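Local coordinates for protein pectinesterase (PDB 4PMH) that hydrolyses the methyl esters of pectin to free acid and methanol, and probably has an important part in the digestion of plant cell walls, at residues A[74-79]-A[99-104]; A[225-230]-A[241-246]; A[311-316]-A[355-360]. One frame throughout, in Å; residues are numbered along the deposited sequence.

Contact 1. Residues A[74-79]-A[99-104]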
ATOM      1  N   GLY A  74     -21.980  -7.225  -0.343  1.00 13.96           N
ATOM      2  CA  GLY A  74     -21.873  -8.559  -0.931  1.00 14.14           C
ATOM      3  C   GLY A  74     -20.430  -9.009  -1.054  1.00 14.40           C
ATOM      4  O   GLY A  74     -19.511  -8.285  -0.685  1.00 14.04           O
ATOM      5  N   THR A  75     -20.235 -10.219  -1.553  1.00 14.96           N
ATOM      6  CA  THR A  75     -18.902 -10.727  -1.830  1.00 15.63           C
ATOM      7  C   THR A  75     -18.777 -10.849  -3.338  1.00 15.97           C
ATOM      8  O   THR A  75     -19.607 -11.485  -3.982  1.00 16.61           O
ATOM      9  CB  THR A  75     -18.652 -12.095  -1.181  1.00 16.51           C
ATOM     10  OG1 THR A  75     -18.790 -11.997   0.250  1.00 18.05           O
ATOM     11  CG2 THR A  75     -17.255 -12.607  -1.523  1.00 16.43           C
ATOM     12  N   TYR A  76     -17.736 -10.227  -3.888  1.00 15.54           N
ATOM     13  CA  TYR A  76     -17.464 -10.172  -5.326  1.00 14.80           C
ATOM     14  C   TYR A  76     -16.121 -10.839  -5.663  1.00 15.32           C
ATOM     15  O   TYR A  76     -15.089 -10.363  -5.225  1.00 15.14           O
ATOM     16  CB  TYR A  76     -17.417  -8.715  -5.752  1.00 14.50           C
ATOM     17  CG  TYR A  76     -18.728  -7.989  -5.546  1.00 14.12           C
ATOM     18  CD1 TYR A  76     -19.069  -7.442  -4.304  1.00 13.91           C
ATOM     19  CD2 TYR A  76     -19.625  -7.834  -6.595  1.00 14.67           C
ATOM     20  CE1 TYR A  76     -20.276  -6.765  -4.116  1.00 13.65           C
ATOM     21  CE2 TYR A  76     -20.839  -7.174  -6.418  1.00 14.76           C
ATOM     22  CZ  TYR A  76     -21.162  -6.635  -5.172  1.00 14.44           C
ATOM     23  OH  TYR A  76     -22.372  -5.979  -5.018  1.00 14.27           O
ATOM     24  N   GLN A  77     -16.144 -11.941  -6.406  1.00 15.09           N
ATOM     25  CA  GLN A  77     -14.911 -12.629  -6.781  1.00 16.95           C
ATOM     26  C   GLN A  77     -14.475 -12.202  -8.181  1.00 15.76           C
ATOM     27  O   GLN A  77     -14.737 -12.862  -9.185  1.00 14.41           O
ATOM     28  CB  GLN A  77     -15.075 -14.142  -6.629  1.00 18.18           C
ATOM     29  CG  GLN A  77     -15.389 -14.499  -5.181  1.00 20.27           C
ATOM     30  CD  GLN A  77     -15.688 -15.957  -5.005  1.00 22.49           C
ATOM     31  OE1 GLN A  77     -14.784 -16.789  -4.980  1.00 23.69           O
ATOM     32  NE2 GLN A  77     -16.964 -16.281  -4.899  1.00 25.27           N
ATOM     33  N   GLU A  78     -13.803 -11.060  -8.209  1.00 15.95           N
ATOM     34  CA  GLU A  78     -13.427 -10.404  -9.437  1.00 16.51           C
ATOM     35  C   GLU A  78     -12.314  -9.417  -9.191  1.00 14.84           C
ATOM     36  O   GLU A  78     -12.037  -9.076  -8.056  1.00 14.34           O
ATOM     37  CB  GLU A  78     -14.630  -9.658 -10.046  1.00 18.95           C
ATOM     38  CG  GLU A  78     -15.616  -9.087  -9.050  1.00 20.90           C
ATOM     39  CD  GLU A  78     -16.995  -8.811  -9.679  1.00 21.49           C
ATOM     40  OE1 GLU A  78     -17.139  -7.772 -10.334  1.00 21.81           O
ATOM     41  OE2 GLU A  78     -17.943  -9.605  -9.500  1.00 21.40           O
ATOM     42  N   VAL A  79     -11.668  -9.000 -10.267  1.00 13.70           N
ATOM     43  CA  VAL A  79     -10.787  -7.839 -10.234  1.00 13.57           C
ATOM     44  C   VAL A  79     -11.554  -6.561 -10.543  1.00 13.17           C
ATOM     45  O   VAL A  79     -12.667  -6.599 -11.093  1.00 14.34           O
ATOM     46  CB  VAL A  79      -9.624  -7.952 -11.230  1.00 13.39           C
ATOM     47  CG1 VAL A  79      -8.687  -9.077 -10.828  1.00 14.07           C
ATOM     48  CG2 VAL A  79     -10.115  -8.115 -12.661  1.00 13.90           C
ATOM     49  N   SER A  99     -16.584  -3.856   5.993  1.00 19.37           N
ATOM     50  CA  SER A  99     -16.545  -5.327   5.905  1.00 20.22           C
ATOM     51  C   SER A  99     -17.743  -5.917   5.147  1.00 19.95           C
ATOM     52  O   SER A  99     -17.692  -7.073   4.708  1.00 19.36           O
ATOM     53  CB  SER A  99     -16.430  -5.934   7.306  1.00 21.84           C
ATOM     54  OG  SER A  99     -17.548  -5.568   8.091  1.00 23.13           O
ATOM     55  N   ASP A 100     -18.802  -5.118   4.976  1.00 18.72           N
ATOM     56  CA  ASP A 100     -20.008  -5.548   4.282  1.00 20.29           C
ATOM     57  C   ASP A 100     -19.864  -5.649   2.741  1.00 19.45           C
ATOM     58  O   ASP A 100     -20.744  -6.172   2.073  1.00 19.84           O
ATOM     59  CB  ASP A 100     -21.166  -4.589   4.610  1.00 21.70           C
ATOM     60  CG  ASP A 100     -21.583  -4.645   6.074  1.00 23.74           C
ATOM     61  OD1 ASP A 100     -21.328  -5.681   6.727  1.00 24.60           O
ATOM     62  OD2 ASP A 100     -22.143  -3.643   6.582  1.00 25.55           O
ATOM     63  N   THR A 101     -18.788  -5.105   2.185  1.00 17.80           N
ATOM     64  CA  THR A 101     -18.551  -5.139   0.758  1.00 17.03           C
ATOM     65  C   THR A 101     -17.139  -5.651   0.531  1.00 16.66           C
ATOM     66  O   THR A 101     -16.182  -4.977   0.863  1.00 16.61           O
ATOM     67  CB  THR A 101     -18.733  -3.747   0.150  1.00 16.98           C
ATOM     68  OG1 THR A 101     -19.995  -3.210   0.571  1.00 17.38           O
ATOM     69  CG2 THR A 101     -18.687  -3.831  -1.368  1.00 17.07           C
ATOM     70  N   LEU A 102     -17.022  -6.862   0.001  1.00 15.56           N
ATOM     71  CA  LEU A 102     -15.739  -7.565  -0.077  1.00 15.18           C
ATOM     72  C   LEU A 102     -15.431  -7.982  -1.519  1.00 14.78           C
ATOM     73  O   LEU A 102     -16.211  -8.707  -2.144  1.00 15.85           O
ATOM     74  CB  LEU A 102     -15.770  -8.794   0.818  1.00 15.50           C
ATOM     75  CG  LEU A 102     -14.563  -9.738   0.717  1.00 15.64           C
ATOM     76  CD1 LEU A 102     -13.315  -9.000   1.176  1.00 15.73           C
ATOM     77  CD2 LEU A 102     -14.769 -11.011   1.525  1.00 16.33           C
ATOM     78  N   ILE A 103     -14.306  -7.501  -2.041  1.00 13.96           N
ATOM     79  CA  ILE A 103     -13.831  -7.846  -3.346  1.00 13.59           C
ATOM     80  C   ILE A 103     -12.625  -8.738  -3.112  1.00 14.23           C
ATOM     81  O   ILE A 103     -11.630  -8.273  -2.572  1.00 13.90           O
ATOM     82  CB  ILE A 103     -13.401  -6.587  -4.112  1.00 13.76           C
ATOM     83  CG1 ILE A 103     -14.522  -5.531  -4.090  1.00 13.73           C
ATOM     84  CG2 ILE A 103     -13.011  -6.938  -5.540  1.00 13.80           C
ATOM     85  CD1 ILE A 103     -14.093  -4.174  -4.593  1.00 13.65           C
ATOM     86  N   THR A 104     -12.713 -10.011  -3.482  1.00 13.80           N
ATOM     87  CA  THR A 104     -11.702 -10.954  -3.055  1.00 14.61           C
ATOM     88  C   THR A 104     -11.363 -12.014  -4.098  1.00 14.44           C
ATOM     89  O   THR A 104     -12.251 -12.495  -4.801  1.00 14.53           O
ATOM     90  CB  THR A 104     -12.125 -11.667  -1.739  1.00 14.68           C
ATOM     91  OG1 THR A 104     -11.110 -12.603  -1.366  1.00 16.08           O
ATOM     92  CG2 THR A 104     -13.467 -12.424  -1.864  1.00 15.12           C
TER
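The carbonyl oxygen of L102 is met by three groups of strand 74-76. Y76 N donates to L102 O over 2.8 Å, and the N-H...O angle of 169° makes this a nearly straight bond. T75 CA adds a CA-H...O contact to the same L102 O at 3.4 Å. The Y76 ring also turns an edge to that oxygen, which lies close to the ring plane. Y76 chi1 of -63° sets CG beside the backbone N, the very atom that bonds L102 O. The phenol hydroxyl is tied to N72 O, just ahead of the strand.

L102 thus bonds the residues on both sides of T75, since its own N donates to G74 O at 2.9 Å. T104 N continues the pattern onto Y76 O at 3.0 Å, while G74 N reaches D100 O through a more bent bond (143°). This alternation, with strand axes 4.7 Å apart, is the parallel pairing of successive coils in the right-handed parallel beta-helix of pectinesterases. Strand 74-76 is the edge of its sheet in this chain; strand 101-105 pairs on its other edge with strand 165-168, through backbone bonds to S165 and E167.

The two faces are packed differently. T75, on the face it shares with L102, brings CG2 to 3.8 Å from T104 CG2, the two side chains crossing obliquely, and T104 OG1 is hydrogen-bonded to E167 OE1. On the other face, Y76, T101 and I103 all pack on I71. There I103 CG2 lies 3.4 Å from E78 O, a buried carbonyl oxygen without a polar partner in the model. E78 OE1, in contrast, accepts from I51 N.

Contact 2. Residues A[225-230]-A[241-246]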
ATOM      1  N   ILE A 225       4.376  -9.961   5.365  1.00 15.93           N
ATOM      2  CA  ILE A 225       5.667  -9.615   4.763  1.00 16.70           C
ATOM      3  C   ILE A 225       5.537  -8.543   3.673  1.00 16.14           C
ATOM      4  O   ILE A 225       4.811  -8.716   2.670  1.00 14.57           O
ATOM      5  CB  ILE A 225       6.342 -10.866   4.150  1.00 18.66           C
ATOM      6  CG1 ILE A 225       6.748 -11.852   5.255  1.00 20.31           C
ATOM      7  CG2 ILE A 225       7.550 -10.493   3.279  1.00 18.55           C
ATOM      8  CD1 ILE A 225       8.127 -11.620   5.829  1.00 21.89           C
ATOM      9  N   ASP A 226       6.272  -7.441   3.858  1.00 15.25           N
ATOM     10  CA  ASP A 226       6.262  -6.319   2.904  1.00 15.13           C
ATOM     11  C   ASP A 226       4.836  -5.950   2.525  1.00 13.74           C
ATOM     12  O   ASP A 226       4.543  -5.713   1.359  1.00 14.68           O
ATOM     13  CB  ASP A 226       7.074  -6.647   1.626  1.00 15.94           C
ATOM     14  CG  ASP A 226       8.505  -7.074   1.908  1.00 16.95           C
ATOM     15  OD1 ASP A 226       9.043  -6.859   3.027  1.00 17.03           O
ATOM     16  OD2 ASP A 226       9.128  -7.641   0.975  1.00 18.46           O
ATOM     17  N   PHE A 227       3.929  -5.930   3.494  1.00 12.16           N
ATOM     18  CA  PHE A 227       2.508  -5.751   3.142  1.00 11.56           C
ATOM     19  C   PHE A 227       2.073  -4.320   2.876  1.00 11.47           C
ATOM     20  O   PHE A 227       0.912  -4.059   2.486  1.00 10.86           O
ATOM     21  CB  PHE A 227       1.563  -6.537   4.075  1.00 11.38           C
ATOM     22  CG  PHE A 227       1.456  -6.042   5.491  1.00 10.91           C
ATOM     23  CD1 PHE A 227       2.241  -6.599   6.507  1.00 10.82           C
ATOM     24  CD2 PHE A 227       0.482  -5.107   5.840  1.00 10.57           C
ATOM     25  CE1 PHE A 227       2.076  -6.193   7.830  1.00 10.96           C
ATOM     26  CE2 PHE A 227       0.328  -4.706   7.145  1.00 10.51           C
ATOM     27  CZ  PHE A 227       1.106  -5.264   8.150  1.00 10.54           C
ATOM     28  N   VAL A 228       3.008  -3.389   3.032  1.00 11.42           N
ATOM     29  CA  VAL A 228       2.845  -2.035   2.496  1.00 12.36           C
ATOM     30  C   VAL A 228       4.176  -1.714   1.837  1.00 12.28           C
ATOM     31  O   VAL A 228       5.180  -1.489   2.533  1.00 12.37           O
ATOM     32  CB  VAL A 228       2.510  -0.973   3.572  1.00 12.68           C
ATOM     33  CG1 VAL A 228       2.369   0.418   2.945  1.00 13.09           C
ATOM     34  CG2 VAL A 228       1.244  -1.351   4.316  1.00 13.16           C
ATOM     35  N   PHE A 229       4.185  -1.700   0.502  1.00 12.05           N
ATOM     36  CA  PHE A 229       5.414  -1.634  -0.251  1.00 12.39           C
ATOM     37  C   PHE A 229       5.263  -0.792  -1.512  1.00 12.43           C
ATOM     38  O   PHE A 229       4.155  -0.619  -2.041  1.00 11.72           O
ATOM     39  CB  PHE A 229       5.885  -3.064  -0.590  1.00 13.17           C
ATOM     40  CG  PHE A 229       5.170  -3.691  -1.773  1.00 13.19           C
ATOM     41  CD1 PHE A 229       3.892  -4.215  -1.633  1.00 13.68           C
ATOM     42  CD2 PHE A 229       5.791  -3.781  -3.017  1.00 13.82           C
ATOM     43  CE1 PHE A 229       3.229  -4.785  -2.712  1.00 13.54           C
ATOM     44  CE2 PHE A 229       5.137  -4.371  -4.105  1.00 13.85           C
ATOM     45  CZ  PHE A 229       3.849  -4.869  -3.943  1.00 13.68           C
ATOM     46  N   GLY A 230       6.382  -0.231  -1.961  1.00 12.49           N
ATOM     47  CA  GLY A 230       6.391   0.638  -3.136  1.00 12.49           C
ATOM     48  C   GLY A 230       6.977   2.007  -2.918  1.00 12.58           C
ATOM     49  O   GLY A 230       7.602   2.291  -1.877  1.00 12.01           O
ATOM     50  N   PHE A 241      -2.435  -1.124  11.157  1.00 13.19           N
ATOM     51  CA  PHE A 241      -1.631  -2.098  10.429  1.00 13.58           C
ATOM     52  C   PHE A 241      -1.519  -3.347  11.302  1.00 14.29           C
ATOM     53  O   PHE A 241      -1.027  -3.266  12.448  1.00 14.19           O
ATOM     54  CB  PHE A 241      -0.227  -1.542  10.142  1.00 13.47           C
ATOM     55  CG  PHE A 241      -0.222  -0.256   9.358  1.00 12.97           C
ATOM     56  CD1 PHE A 241      -0.337   0.964  10.006  1.00 13.26           C
ATOM     57  CD2 PHE A 241      -0.105  -0.266   7.970  1.00 12.77           C
ATOM     58  CE1 PHE A 241      -0.345   2.156   9.282  1.00 13.10           C
ATOM     59  CE2 PHE A 241      -0.128   0.911   7.243  1.00 12.99           C
ATOM     60  CZ  PHE A 241      -0.252   2.133   7.903  1.00 12.97           C
ATOM     61  N   TYR A 242      -1.965  -4.491  10.781  1.00 14.40           N
ATOM     62  CA  TYR A 242      -2.117  -5.695  11.587  1.00 14.62           C
ATOM     63  C   TYR A 242      -1.267  -6.823  11.019  1.00 14.37           C
ATOM     64  O   TYR A 242      -1.490  -7.267   9.892  1.00 13.45           O
ATOM     65  CB  TYR A 242      -3.592  -6.108  11.627  1.00 15.96           C
ATOM     66  CG  TYR A 242      -3.910  -7.146  12.668  1.00 16.89           C
ATOM     67  CD1 TYR A 242      -3.657  -8.481  12.424  1.00 17.69           C
ATOM     68  CD2 TYR A 242      -4.449  -6.783  13.907  1.00 18.05           C
ATOM     69  CE1 TYR A 242      -3.922  -9.437  13.379  1.00 18.89           C
ATOM     70  CE2 TYR A 242      -4.721  -7.739  14.880  1.00 18.70           C
ATOM     71  CZ  TYR A 242      -4.446  -9.065  14.605  1.00 19.24           C
ATOM     72  OH  TYR A 242      -4.719 -10.051  15.528  1.00 20.61           O
ATOM     73  N   VAL A 243      -0.304  -7.274  11.800  1.00 14.29           N
ATOM     74  CA  VAL A 243       0.606  -8.325  11.393  1.00 15.35           C
ATOM     75  C   VAL A 243      -0.025  -9.659  11.743  1.00 16.90           C
ATOM     76  O   VAL A 243      -0.185  -9.983  12.908  1.00 16.34           O
ATOM     77  CB  VAL A 243       1.950  -8.226  12.101  1.00 15.24           C
ATOM     78  CG1 VAL A 243       2.918  -9.267  11.555  1.00 15.54           C
ATOM     79  CG2 VAL A 243       2.527  -6.831  11.918  1.00 15.37           C
ATOM     80  N   LYS A 244      -0.375 -10.416  10.720  1.00 18.07           N
ATOM     81  CA  LYS A 244      -1.057 -11.677  10.896  1.00 20.86           C
ATOM     82  C   LYS A 244      -0.068 -12.771  11.214  1.00 22.19           C
ATOM     83  O   LYS A 244       1.082 -12.729  10.797  1.00 21.43           O
ATOM     84  CB  LYS A 244      -1.818 -12.052   9.627  1.00 22.97           C
ATOM     85  CG  LYS A 244      -3.121 -11.288   9.430  1.00 25.38           C
ATOM     86  CD  LYS A 244      -4.061 -11.995   8.459  1.00 29.11           C
ATOM     87  CE  LYS A 244      -4.684 -13.255   9.046  1.00 29.43           C
ATOM     88  NZ  LYS A 244      -5.852 -13.023   9.945  1.00 30.73           N
ATOM     89  N   ALA A 245      -0.546 -13.770  11.946  1.00 26.06           N
ATOM     90  CA  ALA A 245       0.273 -14.911  12.339  1.00 30.03           C
ATOM     91  C   ALA A 245      -0.221 -16.227  11.715  1.00 32.84           C
ATOM     92  O   ALA A 245       0.414 -17.277  11.891  1.00 35.74           O
ATOM     93  CB  ALA A 245       0.294 -15.014  13.861  1.00 30.36           C
ATOM     94  N   ASP A 246      -1.313 -16.166  10.953  1.00 36.16           N
ATOM     95  CA  ASP A 246      -2.003 -17.373  10.464  1.00 38.60           C
ATOM     96  C   ASP A 246      -1.333 -18.033   9.272  1.00 42.74           C
ATOM     97  O   ASP A 246      -1.601 -19.198   8.974  1.00 44.72           O
ATOM     98  CB  ASP A 246      -3.443 -17.055  10.063  1.00 39.15           C
ATOM     99  CG  ASP A 246      -3.525 -16.365   8.719  1.00 38.71           C
ATOM    100  OD1 ASP A 246      -2.634 -15.534   8.436  1.00 37.61           O
ATOM    101  OD2 ASP A 246      -4.451 -16.661   7.937  1.00 39.72           O
TER
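This is a largely apolar contact between consecutive coils of the right-handed parallel beta-helix: at a corner of one coil, side chains of 225-230 reach across to side chains and one backbone carbonyl of strand 241-243 in the next. Two observations support that reading. The segments share no hydrogen bonds, and V228 CA and F241 CA, which face each other across the contact, are 9.1 Å apart. Four of the five touching residues are buried.

F227 carries most of the contact, its CB directed toward the other strand, and a chi1 of 70° brings CG nearer still. The ring tip, CZ, lies obliquely 3.7 Å from Y242 O, and V243 CG2 meets the ring edge at CE1. Around F227 and F241, I221, V254, F236 and F255 also touch one or the other, so both coils contribute further side chains to the same interior packing.

F227 directly follows D226, the nucleophile by similarity, whose carboxylate forms a salt bridge with R290. This is consistent with the corner offering D226 to the active site while the next two side chains pack against the adjacent coil. V228 CG2 reaches F241 CE2 at the edge of that ring, 3.9 Å away, the side chains crossing at about a right angle.

Contact 3. Residues A[311-316]-A[355-360]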
ATOM      1  N   GLN A 311      11.932   5.507   2.091  1.00 10.69           N
ATOM      2  CA  GLN A 311      11.732   6.564   3.082  1.00 11.43           C
ATOM      3  C   GLN A 311      10.436   6.311   3.827  1.00 11.75           C
ATOM      4  O   GLN A 311       9.396   6.094   3.201  1.00 11.63           O
ATOM      5  CB  GLN A 311      11.704   7.936   2.413  1.00 11.84           C
ATOM      6  CG  GLN A 311      12.003   9.127   3.325  1.00 12.86           C
ATOM      7  CD  GLN A 311      10.833   9.595   4.167  1.00 13.51           C
ATOM      8  OE1 GLN A 311       9.667   9.389   3.819  1.00 13.80           O
ATOM      9  NE2 GLN A 311      11.141  10.230   5.302  1.00 14.57           N
ATOM     10  N   LEU A 312      10.519   6.352   5.162  1.00 11.82           N
ATOM     11  CA  LEU A 312       9.399   6.082   6.053  1.00 11.84           C
ATOM     12  C   LEU A 312       9.554   6.806   7.387  1.00 11.58           C
ATOM     13  O   LEU A 312      10.549   6.654   8.053  1.00 11.10           O
ATOM     14  CB  LEU A 312       9.300   4.588   6.358  1.00 11.99           C
ATOM     15  CG  LEU A 312       8.324   4.164   7.445  1.00 12.33           C
ATOM     16  CD1 LEU A 312       6.873   4.501   7.116  1.00 12.73           C
ATOM     17  CD2 LEU A 312       8.457   2.667   7.654  1.00 13.02           C
ATOM     18  N   ILE A 313       8.540   7.562   7.766  1.00 11.60           N
ATOM     19  CA  ILE A 313       8.447   8.139   9.095  1.00 11.65           C
ATOM     20  C   ILE A 313       7.179   7.648   9.800  1.00 11.23           C
ATOM     21  O   ILE A 313       6.080   7.744   9.253  1.00 11.03           O
ATOM     22  CB  ILE A 313       8.475   9.659   9.006  1.00 12.12           C
ATOM     23  CG1 ILE A 313       9.892  10.077   8.598  1.00 12.66           C
ATOM     24  CG2 ILE A 313       8.062  10.295  10.346  1.00 12.44           C
ATOM     25  CD1 ILE A 313      10.012  11.547   8.310  1.00 12.99           C
ATOM     26  N   ILE A 314       7.351   7.093  11.000  1.00 11.45           N
ATOM     27  CA  ILE A 314       6.223   6.745  11.870  1.00 11.63           C
ATOM     28  C   ILE A 314       6.203   7.746  13.006  1.00 11.96           C
ATOM     29  O   ILE A 314       7.129   7.791  13.812  1.00 11.98           O
ATOM     30  CB  ILE A 314       6.330   5.324  12.403  1.00 11.78           C
ATOM     31  CG1 ILE A 314       6.322   4.334  11.241  1.00 12.23           C
ATOM     32  CG2 ILE A 314       5.170   5.022  13.348  1.00 11.96           C
ATOM     33  CD1 ILE A 314       6.787   2.946  11.606  1.00 12.31           C
ATOM     34  N   LYS A 315       5.163   8.573  13.030  1.00 12.86           N
ATOM     35  CA  LYS A 315       5.054   9.704  13.958  1.00 13.27           C
ATOM     36  C   LYS A 315       3.772   9.643  14.796  1.00 13.77           C
ATOM     37  O   LYS A 315       2.692   9.424  14.249  1.00 12.48           O
ATOM     38  CB  LYS A 315       5.015  10.995  13.146  1.00 14.42           C
ATOM     39  CG  LYS A 315       4.832  12.269  13.956  1.00 14.83           C
ATOM     40  CD  LYS A 315       5.230  13.461  13.098  1.00 16.32           C
ATOM     41  CE  LYS A 315       5.032  14.791  13.816  1.00 16.63           C
ATOM     42  NZ  LYS A 315       5.363  15.918  12.908  1.00 16.65           N
ATOM     43  N   GLU A 316       3.893   9.860  16.112  1.00 13.71           N
ATOM     44  CA  GLU A 316       2.729   9.955  17.007  1.00 14.97           C
ATOM     45  C   GLU A 316       1.740   8.813  16.814  1.00 14.10           C
ATOM     46  O   GLU A 316       0.532   8.991  16.774  1.00 13.97           O
ATOM     47  CB  GLU A 316       2.116  11.361  16.904  1.00 16.52           C
ATOM     48  CG  GLU A 316       3.161  12.366  17.367  1.00 18.52           C
ATOM     49  CD  GLU A 316       2.750  13.810  17.316  1.00 20.15           C
ATOM     50  OE1 GLU A 316       1.605  14.078  16.935  1.00 22.94           O
ATOM     51  OE2 GLU A 316       3.587  14.669  17.684  1.00 22.58           O
ATOM     52  N   ARG A 355      16.535   5.459   5.479  1.00 14.03           N
ATOM     53  CA  ARG A 355      15.725   6.639   5.794  1.00 14.16           C
ATOM     54  C   ARG A 355      14.450   6.225   6.500  1.00 13.37           C
ATOM     55  O   ARG A 355      13.339   6.640   6.129  1.00 13.17           O
ATOM     56  CB  ARG A 355      15.389   7.467   4.530  1.00 15.31           C
ATOM     57  CG  ARG A 355      16.548   7.730   3.557  1.00 16.91           C
ATOM     58  CD  ARG A 355      16.040   7.683   2.094  1.00 17.92           C
ATOM     59  NE  ARG A 355      15.535   8.976   1.791  1.00 18.51           N
ATOM     60  CZ  ARG A 355      14.781   9.336   0.770  1.00 16.48           C
ATOM     61  NH1 ARG A 355      14.360   8.495  -0.178  1.00 16.51           N
ATOM     62  NH2 ARG A 355      14.452  10.615   0.736  1.00 15.72           N
ATOM     63  N   PHE A 356      14.609   5.422   7.541  1.00 12.57           N
ATOM     64  CA  PHE A 356      13.510   5.014   8.386  1.00 12.40           C
ATOM     65  C   PHE A 356      13.626   5.738   9.717  1.00 12.43           C
ATOM     66  O   PHE A 356      14.647   5.644  10.389  1.00 12.14           O
ATOM     67  CB  PHE A 356      13.558   3.505   8.636  1.00 12.38           C
ATOM     68  CG  PHE A 356      13.581   2.665   7.392  1.00 12.44           C
ATOM     69  CD1 PHE A 356      12.952   3.072   6.233  1.00 12.68           C
ATOM     70  CD2 PHE A 356      14.232   1.449   7.401  1.00 12.51           C
ATOM     71  CE1 PHE A 356      12.967   2.279   5.099  1.00 12.89           C
ATOM     72  CE2 PHE A 356      14.262   0.648   6.272  1.00 12.75           C
ATOM     73  CZ  PHE A 356      13.631   1.065   5.122  1.00 12.89           C
ATOM     74  N   TRP A 357      12.590   6.481  10.089  1.00 12.55           N
ATOM     75  CA  TRP A 357      12.656   7.315  11.287  1.00 12.54           C
ATOM     76  C   TRP A 357      11.362   7.290  12.069  1.00 12.75           C
ATOM     77  O   TRP A 357      10.307   6.992  11.533  1.00 12.37           O
ATOM     78  CB  TRP A 357      12.948   8.782  10.929  1.00 12.49           C
ATOM     79  CG  TRP A 357      13.931   8.997   9.800  1.00 12.33           C
ATOM     80  CD1 TRP A 357      13.632   9.166   8.468  1.00 12.50           C
ATOM     81  CD2 TRP A 357      15.340   9.102   9.910  1.00 12.42           C
ATOM     82  NE1 TRP A 357      14.780   9.349   7.749  1.00 13.17           N
ATOM     83  CE2 TRP A 357      15.849   9.317   8.604  1.00 13.04           C
ATOM     84  CE3 TRP A 357      16.239   9.023  10.979  1.00 12.41           C
ATOM     85  CZ2 TRP A 357      17.222   9.447   8.341  1.00 12.53           C
ATOM     86  CZ3 TRP A 357      17.590   9.148  10.717  1.00 12.57           C
ATOM     87  CH2 TRP A 357      18.066   9.369   9.397  1.00 12.55           C
ATOM     88  N   GLU A 358      11.446   7.662  13.340  1.00 13.16           N
ATOM     89  CA  GLU A 358      10.260   7.770  14.177  1.00 13.27           C
ATOM     90  C   GLU A 358      10.250   9.094  14.924  1.00 13.37           C
ATOM     91  O   GLU A 358      11.296   9.677  15.129  1.00 12.69           O
ATOM     92  CB  GLU A 358      10.261   6.670  15.202  1.00 13.44           C
ATOM     93  CG  GLU A 358      10.084   5.287  14.633  1.00 13.54           C
ATOM     94  CD  GLU A 358      10.300   4.271  15.711  1.00 13.90           C
ATOM     95  OE1 GLU A 358      11.374   3.670  15.694  1.00 14.47           O
ATOM     96  OE2 GLU A 358       9.435   4.132  16.603  1.00 13.28           O
ATOM     97  N   TYR A 359       9.078   9.521  15.383  1.00 13.61           N
ATOM     98  CA  TYR A 359       8.992  10.676  16.271  1.00 14.09           C
ATOM     99  C   TYR A 359       7.787  10.506  17.180  1.00 14.64           C
ATOM    100  O   TYR A 359       6.666  10.405  16.685  1.00 14.10           O
ATOM    101  CB  TYR A 359       8.806  11.976  15.481  1.00 14.70           C
ATOM    102  CG  TYR A 359       8.608  13.199  16.376  1.00 16.32           C
ATOM    103  CD1 TYR A 359       9.643  13.672  17.158  1.00 16.74           C
ATOM    104  CD2 TYR A 359       7.397  13.884  16.412  1.00 17.56           C
ATOM    105  CE1 TYR A 359       9.483  14.782  17.977  1.00 18.25           C
ATOM    106  CE2 TYR A 359       7.226  15.002  17.240  1.00 18.98           C
ATOM    107  CZ  TYR A 359       8.273  15.429  18.021  1.00 19.38           C
ATOM    108  OH  TYR A 359       8.142  16.539  18.847  1.00 23.17           O
ATOM    109  N   ASN A 360       8.010  10.480  18.493  1.00 15.34           N
ATOM    110  CA  ASN A 360       6.928  10.614  19.467  1.00 16.09           C
ATOM    111  C   ASN A 360       5.865   9.526  19.384  1.00 15.11           C
ATOM    112  O   ASN A 360       4.665   9.792  19.485  1.00 14.20           O
ATOM    113  CB  ASN A 360       6.289  12.002  19.290  1.00 18.46           C
ATOM    114  CG  ASN A 360       5.550  12.468  20.517  1.00 20.50           C
ATOM    115  OD1 ASN A 360       5.766  11.959  21.615  1.00 22.98           O
ATOM    116  ND2 ASN A 360       4.685  13.463  20.347  1.00 23.17           N
TER
HETATM  117  O   HOH W   1      14.348  10.767   5.303  1.00 11.37           O
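Q311 sets CG anti to its backbone N (chi1 -159°) and then bends at chi2 (-81°), while R355 bends at both chi2 and chi3; the two side chains meet at about a right angle. Q311 CB sits over the centre of the guanidinium face, 3.8 Å from R355 CZ. R355 NH2 bonds K263 O and N349 OD1, fixing the group from outside. Q311 OE1 accepts from G266 N. Q311 NE2 approaches the edge of the W357 ring, and one water accepts from both Q311 NE2 and W357 NE1, the latter at 2.9 Å.

The backbones that carry these side chains pair in parallel through five bonds, from L312 N on R355 O to E316 N on Y359 O. At the far end, K315 lies alongside Y359 and points the same way, CE to CD2 being 3.6 Å. N360 ND2 donates to E316 OE2 at 3.1 Å from above the carboxylate plane, while E316 OE1 forms a salt bridge with K271.

Strand 355-359 is the outermost, C-terminal strand of the long sheet of the beta-helix. Strand 267-270 flanks 311-315 on its other side, W329 packs on L312 and I314, and helix 15-18 touches Y359.

In the fold
The three contacts follow one another along the chain and sample the same beta-helix at different levels. Contacts 1 and 2 reach the same eight-stranded sheet, with centres 20 Å apart, whereas contact 3 closes one end of the ten-stranded sheet. Contacts 1 and 3 lie on opposite sides of the chain's centre, 33 Å apart between centres, and contact 1 is away from the annotated sites. Contact 2 contains D226, the probable nucleophile, and its F227 side chain is about 7 Å from those of D200 and Q199. Contacts 2 and 3 have centres 17 Å and nearest atoms about 7 Å apart, without touching. R290, a probable substrate-binding residue salt-bridged to D226, has its side chain about 5 Å from that of F356.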